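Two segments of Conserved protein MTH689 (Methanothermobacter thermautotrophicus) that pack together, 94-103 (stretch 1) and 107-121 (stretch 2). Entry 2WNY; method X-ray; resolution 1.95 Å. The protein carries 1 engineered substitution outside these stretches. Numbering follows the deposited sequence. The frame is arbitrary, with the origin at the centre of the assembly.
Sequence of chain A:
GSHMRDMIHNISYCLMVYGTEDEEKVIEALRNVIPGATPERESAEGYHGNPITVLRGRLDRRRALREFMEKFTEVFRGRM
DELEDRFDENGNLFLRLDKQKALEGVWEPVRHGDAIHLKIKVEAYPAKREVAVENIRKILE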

# COMPACT_ATOMS: atom_id res chain seq x y z
N PHE A 94 -1.81 -6.47 4.05
CA PHE A 94 -1.13 -6.42 2.75
C PHE A 94 -2.11 -6.10 1.66
O PHE A 94 -3.07 -6.85 1.41
CB PHE A 94 -0.47 -7.75 2.44
CG PHE A 94 0.72 -8.05 3.29
CD1 PHE A 94 2.01 -7.76 2.83
CD2 PHE A 94 0.57 -8.62 4.54
CE1 PHE A 94 3.12 -8.05 3.61
CE2 PHE A 94 1.69 -8.92 5.33
CZ PHE A 94 2.96 -8.64 4.87
N LEU A 95 -1.87 -4.97 1.00
CA LEU A 95 -2.79 -4.45 0.01
C LEU A 95 -2.02 -4.12 -1.26
O LEU A 95 -1.04 -3.36 -1.23
CB LEU A 95 -3.48 -3.20 0.55
CG LEU A 95 -4.46 -2.51 -0.39
CD1 LEU A 95 -5.60 -3.46 -0.79
CD2 LEU A 95 -4.99 -1.24 0.28
N ARG A 96 -2.46 -4.72 -2.36
CA ARG A 96 -1.89 -4.45 -3.68
C ARG A 96 -2.90 -3.66 -4.50
O ARG A 96 -4.07 -4.05 -4.60
CB ARG A 96 -1.59 -5.75 -4.40
CG ARG A 96 -0.74 -6.72 -3.65
CD ARG A 96 -0.39 -7.91 -4.51
NE ARG A 96 0.33 -8.91 -3.72
CZ ARG A 96 0.99 -9.94 -4.23
NH1 ARG A 96 1.00 -10.15 -5.54
NH2 ARG A 96 1.62 -10.78 -3.43
N LEU A 97 -2.42 -2.60 -5.14
CA LEU A 97 -3.28 -1.75 -5.95
C LEU A 97 -2.75 -1.70 -7.37
O LEU A 97 -1.51 -1.68 -7.58
CB LEU A 97 -3.36 -0.34 -5.35
CG LEU A 97 -3.95 -0.16 -3.93
CD1 LEU A 97 -3.62 1.23 -3.36
CD2 LEU A 97 -5.46 -0.40 -3.89
N ASP A 98 -3.67 -1.71 -8.33
CA ASP A 98 -3.32 -1.66 -9.74
C ASP A 98 -2.51 -0.40 -10.04
O ASP A 98 -2.92 0.70 -9.70
CB ASP A 98 -4.56 -1.72 -10.64
CG ASP A 98 -4.20 -1.91 -12.10
OD1 ASP A 98 -4.18 -3.05 -12.56
OD2 ASP A 98 -3.86 -0.92 -12.77
N LYS A 99 -1.35 -0.59 -10.64
CA LYS A 99 -0.48 0.54 -10.93
C LYS A 99 -1.05 1.48 -12.00
O LYS A 99 -0.90 2.68 -11.91
CB LYS A 99 0.90 0.03 -11.35
CG LYS A 99 1.91 1.15 -11.56
CD LYS A 99 3.34 0.61 -11.56
CE LYS A 99 3.58 -0.17 -12.80
NZ LYS A 99 4.95 -0.83 -12.90
N GLN A 100 -1.73 0.93 -13.00
CA GLN A 100 -2.23 1.76 -14.09
C GLN A 100 -3.41 2.56 -13.62
O GLN A 100 -3.56 3.75 -13.95
CB GLN A 100 -2.62 0.89 -15.29
CG GLN A 100 -1.46 0.09 -15.91
CD GLN A 100 -0.23 0.90 -16.22
OE1 GLN A 100 -0.30 2.03 -16.71
NE2 GLN A 100 0.92 0.33 -15.91
N LYS A 101 -4.27 1.90 -12.85
CA LYS A 101 -5.36 2.58 -12.18
C LYS A 101 -4.86 3.67 -11.22
O LYS A 101 -5.39 4.79 -11.24
CB LYS A 101 -6.26 1.58 -11.46
CG LYS A 101 -7.05 0.69 -12.41
CD LYS A 101 -7.97 1.46 -13.37
CE LYS A 101 -9.36 1.68 -12.78
NZ LYS A 101 -10.31 2.31 -13.77
N ALA A 102 -3.84 3.37 -10.42
CA ALA A 102 -3.23 4.41 -9.56
C ALA A 102 -2.78 5.63 -10.37
O ALA A 102 -2.95 6.76 -9.93
CB ALA A 102 -2.05 3.82 -8.76
N LEU A 103 -2.21 5.42 -11.55
CA LEU A 103 -1.77 6.55 -12.35
C LEU A 103 -2.98 7.42 -12.73
O LEU A 103 -2.87 8.65 -12.83
CB LEU A 103 -1.01 6.09 -13.60
CG LEU A 103 -0.61 7.20 -14.57
CD1 LEU A 103 0.41 8.12 -13.91
CD2 LEU A 103 -0.04 6.58 -15.82
N TRP A 107 -7.90 3.75 -6.87
CA TRP A 107 -7.36 2.67 -6.05
C TRP A 107 -8.10 1.40 -6.38
O TRP A 107 -9.28 1.25 -6.05
CB TRP A 107 -7.52 2.99 -4.57
CG TRP A 107 -6.57 4.00 -4.01
CD1 TRP A 107 -5.93 5.02 -4.68
CD2 TRP A 107 -6.20 4.13 -2.63
NE1 TRP A 107 -5.17 5.76 -3.79
CE2 TRP A 107 -5.32 5.24 -2.53
CE3 TRP A 107 -6.53 3.41 -1.46
CZ2 TRP A 107 -4.73 5.62 -1.31
CZ3 TRP A 107 -5.95 3.80 -0.25
CH2 TRP A 107 -5.09 4.90 -0.19
N GLU A 108 -7.42 0.49 -7.05
CA GLU A 108 -8.05 -0.77 -7.45
C GLU A 108 -7.27 -1.91 -6.82
O GLU A 108 -6.14 -2.18 -7.22
CB GLU A 108 -8.09 -0.87 -8.98
CG GLU A 108 -8.80 -2.14 -9.56
CD GLU A 108 -10.29 -2.19 -9.23
OE1 GLU A 108 -11.01 -1.23 -9.58
OE2 GLU A 108 -10.73 -3.20 -8.64
N PRO A 109 -7.88 -2.60 -5.84
CA PRO A 109 -7.20 -3.74 -5.22
C PRO A 109 -7.03 -4.86 -6.24
O PRO A 109 -7.93 -5.14 -7.03
CB PRO A 109 -8.16 -4.16 -4.09
CG PRO A 109 -9.51 -3.62 -4.50
CD PRO A 109 -9.26 -2.41 -5.34
N VAL A 110 -5.86 -5.48 -6.24
CA VAL A 110 -5.60 -6.62 -7.10
C VAL A 110 -4.94 -7.72 -6.28
O VAL A 110 -4.46 -7.47 -5.16
CB VAL A 110 -4.72 -6.26 -8.32
CG1 VAL A 110 -5.48 -5.36 -9.31
CG2 VAL A 110 -3.41 -5.63 -7.88
N ARG A 111 -4.89 -8.93 -6.84
CA ARG A 111 -4.32 -10.07 -6.14
C ARG A 111 -2.93 -10.42 -6.67
O ARG A 111 -2.04 -10.82 -5.91
CB ARG A 111 -5.26 -11.28 -6.24
CG ARG A 111 -6.60 -11.06 -5.55
CD ARG A 111 -6.45 -11.03 -4.04
NE ARG A 111 -7.74 -10.87 -3.37
CZ ARG A 111 -7.95 -11.12 -2.08
NH1 ARG A 111 -6.96 -11.55 -1.30
NH2 ARG A 111 -9.16 -10.94 -1.56
N HIS A 112 -2.76 -10.28 -7.98
CA HIS A 112 -1.50 -10.56 -8.63
C HIS A 112 -1.31 -9.54 -9.74
O HIS A 112 -2.22 -8.76 -10.05
CB HIS A 112 -1.47 -11.99 -9.23
CG HIS A 112 -1.66 -13.09 -8.23
ND1 HIS A 112 -0.84 -13.26 -7.13
CD2 HIS A 112 -2.57 -14.10 -8.18
CE1 HIS A 112 -1.24 -14.32 -6.44
NE2 HIS A 112 -2.28 -14.85 -7.06
N GLY A 113 -0.12 -9.55 -10.33
CA GLY A 113 0.18 -8.66 -11.44
C GLY A 113 1.00 -7.47 -11.00
O GLY A 113 1.48 -7.39 -9.86
N ASP A 114 1.15 -6.52 -11.93
CA ASP A 114 1.95 -5.34 -11.69
C ASP A 114 1.22 -4.40 -10.77
O ASP A 114 0.22 -3.72 -11.15
CB ASP A 114 2.30 -4.65 -13.01
CG ASP A 114 3.55 -3.81 -12.92
OD1 ASP A 114 4.34 -3.96 -11.95
OD2 ASP A 114 3.75 -3.00 -13.84
N ALA A 115 1.69 -4.37 -9.53
CA ALA A 115 0.98 -3.63 -8.52
C ALA A 115 1.87 -2.73 -7.68
O ALA A 115 3.10 -2.86 -7.67
CB ALA A 115 0.19 -4.59 -7.62
N ILE A 116 1.21 -1.81 -6.99
CA ILE A 116 1.82 -1.06 -5.91
C ILE A 116 1.55 -1.90 -4.65
O ILE A 116 0.40 -2.09 -4.27
CB ILE A 116 1.18 0.33 -5.79
CG1 ILE A 116 1.28 1.05 -7.15
CG2 ILE A 116 1.88 1.13 -4.67
CD1 ILE A 116 0.90 2.51 -7.11
N HIS A 117 2.61 -2.42 -4.04
CA HIS A 117 2.42 -3.32 -2.90
C HIS A 117 2.54 -2.48 -1.63
O HIS A 117 3.56 -1.84 -1.42
CB HIS A 117 3.48 -4.43 -2.85
CG HIS A 117 3.44 -5.39 -4.00
ND1 HIS A 117 3.73 -5.03 -5.30
CD2 HIS A 117 3.20 -6.73 -4.03
CE1 HIS A 117 3.63 -6.09 -6.09
NE2 HIS A 117 3.31 -7.13 -5.34
N LEU A 118 1.51 -2.51 -0.80
CA LEU A 118 1.59 -1.88 0.52
C LEU A 118 1.58 -2.92 1.64
O LEU A 118 0.77 -3.87 1.63
CB LEU A 118 0.44 -0.90 0.71
CG LEU A 118 0.16 0.04 -0.46
CD1 LEU A 118 -1.16 0.76 -0.24
CD2 LEU A 118 1.29 1.03 -0.64
N LYS A 119 2.52 -2.79 2.56
CA LYS A 119 2.49 -3.56 3.79
C LYS A 119 2.15 -2.56 4.88
O LYS A 119 2.99 -1.73 5.28
CB LYS A 119 3.84 -4.25 4.05
CG LYS A 119 3.88 -5.05 5.35
CD LYS A 119 5.21 -5.78 5.54
CE LYS A 119 6.24 -4.93 6.28
NZ LYS A 119 5.80 -4.55 7.66
N ILE A 120 0.91 -2.60 5.33
CA ILE A 120 0.41 -1.62 6.29
C ILE A 120 0.43 -2.19 7.73
O ILE A 120 -0.34 -3.11 8.06
CB ILE A 120 -1.02 -1.15 5.93
CG1 ILE A 120 -1.08 -0.60 4.50
CG2 ILE A 120 -1.50 -0.06 6.94
CD1 ILE A 120 -2.53 -0.47 3.94
N LYS A 121 1.29 -1.63 8.59
CA LYS A 121 1.34 -2.04 10.00
C LYS A 121 0.19 -1.40 10.79
O LYS A 121 0.25 -0.24 11.20
CB LYS A 121 2.70 -1.73 10.64
CG LYS A 121 2.91 -2.44 12.02
CD LYS A 121 4.31 -2.21 12.54
CE LYS A 121 4.46 -2.75 13.96
NZ LYS A 121 5.81 -2.42 14.48
O HOH W 1 -5.01 1.36 -8.14
O HOH W 2 -1.14 -2.34 -13.33

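Stretch 2 meets the strand 94-98 twice, first with the segment around Pro109 and then, after a turn, with the antiparallel strand 115-121, so that the strand of stretch 1 is bonded along both of its edges. The first residue, Trp107, offers a ring face: Leu97 CD1 lies over it, 3.9 Å from Trp107 CD2, in a CH-pi contact. The backbone takes over at Glu108, whose O accepts from Asp98 N at 2.7 Å, while water 1 donates to Asp98 O and accepts from Glu108 N, bridging the same two residues. Pro109 CA approaches Arg96 O at 3.2 Å in a CA-H...O contact; that same oxygen accepts from Val110 N at 2.8 Å. Next, the Arg96 guanidinium is flanked on opposite faces by Arg111 O and His117 CD2, although its NH1 makes no hydrogen bond to Arg111 O.

The turn then passes through Gly113, whose positive phi would jam a CB against the preceding carbonyl. Asp114 follows with the one salt bridge of the contact, OD2 to Lys99 NZ at 2.7 Å, tying the turn to the start of the helix that Asp98 caps, its OD2 accepting from Lys101 N and weakly from Gln100 N.

From Ala115, whose CB touches Arg96 CB at 3.9 Å, the pairing becomes regular. Ile116 N donates to Leu97 O at 2.8 Å and Ile116 O accepts from Leu97 N at 3.0 Å; Ile116 CD1 reaches the helix, 3.6 Å from Ala102 CB. His117 shares a face with Arg96. Leu118 repeats the two-way bonding with Leu95, N to O at 2.7 Å and O to N at 2.9 Å, and Leu118 CD1 packs 4.0 Å from Leu97 CD1. Lys119 CG lies 3.6 Å from Phe94 CE1. The rule is alternation: Leu95, Leu97, Ile116 and Leu118 share one apolar face, while Arg96 and His117 occupy the other.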